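Side-chain contacts in uncharacterized protein Atu2773 (Agrobacterium tumefaciens, PDB 2QV5), which is of unknown function but belongs to the divergent polysaccharide deacetylase family, and so may act on carbohydrate polymers or derive from enzymes that do: residues D188-T192 / E193-L197; I227-W230 / S231-G235. All blocks are in the same frame, centred on the assembly; numbering follows the deposited sequence. Where two conformers were deposited one is given.

Interaction 1: residues D188-T192 / E193-L197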
loop_
_atom_site.group_PDB
_atom_site.type_symbol
_atom_site.label_atom_id
_atom_site.label_comp_id
_atom_site.label_asym_id
_atom_site.label_seq_id
_atom_site.Cartn_x
_atom_site.Cartn_y
_atom_site.Cartn_z
ATOM N N ASP A 188 -12.756 -4.594 -2.964
ATOM C CA ASP A 188 -13.368 -4.549 -4.292
ATOM C C ASP A 188 -12.932 -5.657 -5.270
ATOM O O ASP A 188 -12.655 -5.378 -6.438
ATOM C CB ASP A 188 -13.148 -3.164 -4.916
ATOM C CG ASP A 188 -11.663 -2.806 -5.049
ATOM O OD1 ASP A 188 -10.794 -3.643 -4.713
ATOM O OD2 ASP A 188 -11.361 -1.691 -5.507
ATOM N N GLY A 189 -12.863 -6.897 -4.791
ATOM C CA GLY A 189 -12.709 -8.056 -5.668
ATOM C C GLY A 189 -13.878 -8.176 -6.631
ATOM O O GLY A 189 -13.709 -8.593 -7.771
ATOM N N GLU A 190 -15.072 -7.821 -6.164
ATOM C CA GLU A 190 -16.184 -7.555 -7.066
ATOM C C GLU A 190 -16.504 -6.062 -7.020
ATOM O O GLU A 190 -16.808 -5.514 -5.956
ATOM C CB GLU A 190 -17.408 -8.399 -6.714
ATOM C CG GLU A 190 -18.616 -8.108 -7.603
ATOM C CD GLU A 190 -19.692 -9.170 -7.511
ATOM O OE1 GLU A 190 -20.003 -9.618 -6.386
ATOM O OE2 GLU A 190 -20.231 -9.552 -8.572
ATOM N N VAL A 191 -16.432 -5.415 -8.181
ATOM C CA VAL A 191 -16.594 -3.967 -8.279
ATOM C C VAL A 191 -18.066 -3.567 -8.458
ATOM O O VAL A 191 -18.479 -3.105 -9.529
ATOM C CB VAL A 191 -15.696 -3.361 -9.402
ATOM C CG1 VAL A 191 -15.493 -1.856 -9.193
ATOM C CG2 VAL A 191 -14.341 -4.062 -9.441
ATOM N N THR A 192 -18.850 -3.761 -7.400
ATOM C CA THR A 192 -20.223 -3.261 -7.325
ATOM C C THR A 192 -20.465 -2.622 -5.957
ATOM O O THR A 192 -19.845 -3.015 -4.966
ATOM C CB THR A 192 -21.287 -4.375 -7.559
ATOM O OG1 THR A 192 -21.108 -5.432 -6.609
ATOM C CG2 THR A 192 -21.217 -4.943 -8.979
ATOM N N GLU A 193 -21.369 -1.645 -5.907
ATOM C CA GLU A 193 -21.719 -0.953 -4.659
ATOM C C GLU A 193 -22.088 -1.915 -3.520
ATOM O O GLU A 193 -21.556 -1.792 -2.416
ATOM C CB GLU A 193 -22.850 0.056 -4.898
ATOM C CG GLU A 193 -23.171 0.939 -3.691
ATOM C CD GLU A 193 -24.603 1.470 -3.697
ATOM O OE1 GLU A 193 -25.483 0.836 -4.324
ATOM O OE2 GLU A 193 -24.853 2.520 -3.062
ATOM N N ALA A 194 -22.960 -2.886 -3.806
ATOM C CA ALA A 194 -23.430 -3.850 -2.794
ATOM C C ALA A 194 -22.305 -4.700 -2.192
ATOM O O ALA A 194 -22.239 -4.871 -0.975
ATOM C CB ALA A 194 -24.542 -4.743 -3.362
ATOM N N SER A 195 -21.423 -5.211 -3.049
ATOM C CA SER A 195 -20.277 -6.006 -2.613
ATOM C C SER A 195 -19.284 -5.203 -1.769
ATOM O O SER A 195 -18.818 -5.692 -0.741
ATOM C CB SER A 195 -19.563 -6.626 -3.808
ATOM O OG SER A 195 -20.369 -7.625 -4.405
ATOM N N ILE A 196 -18.980 -3.976 -2.196
ATOM C CA ILE A 196 -17.997 -3.145 -1.489
ATOM C C ILE A 196 -18.515 -2.825 -0.096
ATOM O O ILE A 196 -17.779 -2.973 0.871
ATOM C CB ILE A 196 -17.571 -1.880 -2.288
ATOM C CG1 ILE A 196 -17.040 -2.279 -3.663
ATOM C CG2 ILE A 196 -16.445 -1.116 -1.571
ATOM C CD1 ILE A 196 -16.944 -1.138 -4.649
ATOM N N LEU A 197 -19.799 -2.468 0.014
ATOM C CA LEU A 197 -20.445 -2.266 1.333
ATOM C C LEU A 197 -20.385 -3.477 2.271
ATOM O O LEU A 197 -20.173 -3.318 3.477
ATOM C CB LEU A 197 -21.903 -1.813 1.178
ATOM C CG LEU A 197 -22.132 -0.454 0.517
ATOM C CD1 LEU A 197 -23.621 -0.079 0.465
ATOM C CD2 LEU A 197 -21.319 0.603 1.225
#
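Ser195, on the first turn of helix 193-210, donates a hydrogen bond from its hydroxyl to the carboxylate of Glu190 in the loop before it. Ser195 OG lies 2.8 Å from Glu190 OE1 and meets that oxygen from above the carboxylate plane, 41° out of it. Glu190 reaches this far because its chain is stretched out, with CG anti to the backbone N (chi1 178°), and its CB and CG run alongside the serine hydroxyl. A second hydroxyl stands close by: Thr192 OG1 is 3.2 Å from Ser195 OG and 3.4 Å from Ser195 CB. Three polar side chains thus gather at the N-terminal end of the helix. There the helix dipole would be expected to steady the negative charge of Glu190.

The backbone is joined at the same place. Thr192 is the N-cap residue, and its carbonyl accepts the first bond of the helical ladder, Ile196 N to Thr192 O at 3.1 Å. The side chain of Ile196 lies against the same carbonyl, its CG1 3.2 Å from Thr192 O, and on the loop side Asp188 CB lies 4.2 Å from Ile196 CG1. An inverse gamma turn centred on Val191 brings the chain round from Glu190 to the cap.

Farther out, Asp188 turns its carboxylate from the helix, and OD2 accepts hydrogen bonds from Ser223 OG and Ser218 N. Ile196 packs against Glu222, Ser223 and Ala226 of helix 221-233, so both ends of the loop-to-helix connection are tied to the next part of the chain. The whole is a helix N-terminus with threonine at the N-cap, placed where a strand of a parallel sheet gives way to its following helix in an alpha/beta fold.

Interaction 2: residues I227-W230 / S231-G235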
loop_
_atom_site.group_PDB
_atom_site.type_symbol
_atom_site.label_atom_id
_atom_site.label_comp_id
_atom_site.label_asym_id
_atom_site.label_seq_id
_atom_site.Cartn_x
_atom_site.Cartn_y
_atom_site.Cartn_z
ATOM N N ILE A 227 -15.957 3.985 -0.525
ATOM C CA ILE A 227 -14.936 4.227 0.500
ATOM C C ILE A 227 -15.001 5.656 1.029
ATOM O O ILE A 227 -14.946 5.855 2.237
ATOM C CB ILE A 227 -13.517 3.837 -0.003
ATOM C CG1 ILE A 227 -13.438 2.315 -0.172
ATOM C CG2 ILE A 227 -12.387 4.331 0.935
ATOM C CD1 ILE A 227 -12.241 1.873 -0.896
ATOM N N SER A 228 -15.173 6.640 0.148
ATOM C CA SER A 228 -15.337 8.029 0.604
ATOM C C SER A 228 -16.469 8.170 1.617
ATOM O O SER A 228 -16.273 8.733 2.693
ATOM C CB SER A 228 -15.590 8.983 -0.564
ATOM O OG SER A 228 -14.487 8.994 -1.450
ATOM N N LYS A 229 -17.639 7.647 1.265
ATOM C CA LYS A 229 -18.829 7.730 2.111
ATOM C C LYS A 229 -18.659 7.000 3.458
ATOM O O LYS A 229 -18.946 7.570 4.518
ATOM C CB LYS A 229 -20.026 7.175 1.343
ATOM C CG LYS A 229 -21.349 7.193 2.098
ATOM C CD LYS A 229 -22.410 6.432 1.312
ATOM C CE LYS A 229 -23.770 6.480 1.991
ATOM N NZ LYS A 229 -23.687 6.216 3.456
ATOM N N TRP A 230 -18.198 5.744 3.402
ATOM C CA TRP A 230 -17.985 4.926 4.600
ATOM C C TRP A 230 -16.954 5.542 5.577
ATOM O O TRP A 230 -17.211 5.601 6.787
ATOM C CB TRP A 230 -17.574 3.502 4.197
ATOM C CG TRP A 230 -17.571 2.513 5.341
ATOM C CD1 TRP A 230 -18.604 1.722 5.743
ATOM C CD2 TRP A 230 -16.477 2.227 6.223
ATOM N NE1 TRP A 230 -18.224 0.960 6.823
ATOM C CE2 TRP A 230 -16.923 1.253 7.139
ATOM C CE3 TRP A 230 -15.161 2.700 6.328
ATOM C CZ2 TRP A 230 -16.099 0.738 8.153
ATOM C CZ3 TRP A 230 -14.345 2.195 7.341
ATOM C CH2 TRP A 230 -14.819 1.220 8.237
ATOM N N SER A 231 -15.817 6.012 5.046
ATOM C CA SER A 231 -14.762 6.579 5.887
ATOM C C SER A 231 -15.193 7.883 6.557
ATOM O O SER A 231 -14.777 8.165 7.683
ATOM C CB SER A 231 -13.448 6.762 5.112
ATOM O OG SER A 231 -13.657 7.441 3.890
ATOM N N ARG A 232 -16.037 8.661 5.872
ATOM C CA ARG A 232 -16.594 9.905 6.446
ATOM C C ARG A 232 -17.597 9.639 7.570
ATOM O O ARG A 232 -17.773 10.473 8.461
ATOM C CB ARG A 232 -17.240 10.760 5.362
ATOM C CG ARG A 232 -16.239 11.517 4.510
ATOM C CD ARG A 232 -16.902 12.132 3.291
ATOM N NE ARG A 232 -15.935 12.343 2.219
ATOM C CZ ARG A 232 -15.116 13.390 2.134
ATOM N NH1 ARG A 232 -15.140 14.347 3.056
ATOM N NH2 ARG A 232 -14.264 13.482 1.122
ATOM N N GLU A 233 -18.234 8.472 7.530
ATOM C CA GLU A 233 -19.255 8.094 8.514
ATOM C C GLU A 233 -18.758 7.176 9.642
ATOM O O GLU A 233 -19.483 6.931 10.611
ATOM C CB GLU A 233 -20.448 7.471 7.798
ATOM C CG GLU A 233 -21.196 8.455 6.900
ATOM C CD GLU A 233 -22.341 7.808 6.123
ATOM O OE1 GLU A 233 -22.567 6.587 6.275
ATOM O OE2 GLU A 233 -23.021 8.528 5.357
ATOM N N ALA A 234 -17.515 6.704 9.521
ATOM C CA ALA A 234 -16.930 5.719 10.445
ATOM C C ALA A 234 -16.810 6.214 11.884
ATOM O O ALA A 234 -16.999 5.435 12.818
ATOM C CB ALA A 234 -15.567 5.246 9.936
ATOM N N GLY A 235 -16.499 7.499 12.054
ATOM C CA GLY A 235 -16.376 8.125 13.376
ATOM C C GLY A 235 -17.590 8.007 14.279
ATOM O O GLY A 235 -17.452 7.864 15.499
#
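Ser231, Trp230 and Lys229 show how three successive residues near the C-terminal end of an amphipathic alpha-helix can serve different surroundings through i to i+4 contacts. Ser231 turns back on its own helix: in the conformer given here, one of two deposited, OG stands between the backbone N and the carbonyl carbon (chi1 50°) and the hydroxyl donates to Ile227 O at 2.6 Å. The same carbonyl takes the ordinary helical bond from Ser231 N at 2.9 Å. In that conformer the oxygen therefore accepts two bonds, the donors arriving from opposite faces of the carbonyl plane.

Trp230 points its indole inward, where it touches Ile34, Ile241 and Leu200 of the neighbouring strands and helix.

On the exposed flank Lys229 bends at its last torsion to form a salt bridge with Glu233, Lys229 NZ lying 3.1 Å from Glu233 OE1, with a weak hydrogen bond to OE2. Arg232 instead lays its aliphatic chain by the carbonyl of Ser228 and carries its guanidinium to Asp52 O.

One helical turn after the tryptophan, Ala234 CB sits over one face of the indole, offset toward the rim, 4.2 Å from Trp230 CZ3.

Overall arrangement
Followed from the N terminus, the chain leaves strand 180-186 and enters interaction 1, which closes the short loop leading into helix 193-210. That helix returns the chain to the sheet at strand 212-218, after which helix 221-233 carries interaction 2 within its last turns, before strand 239-241. The two contacts are local and sequential, neither nested nor crossed, with centres about 15 Å apart and nearest atoms about 5 Å apart. Residues of each contact pack on the helix that carries the other, interaction 2 reaching as far as Glu204, so the two helices are tied side by side. Together they illustrate successive helices joined on one parallel sheet.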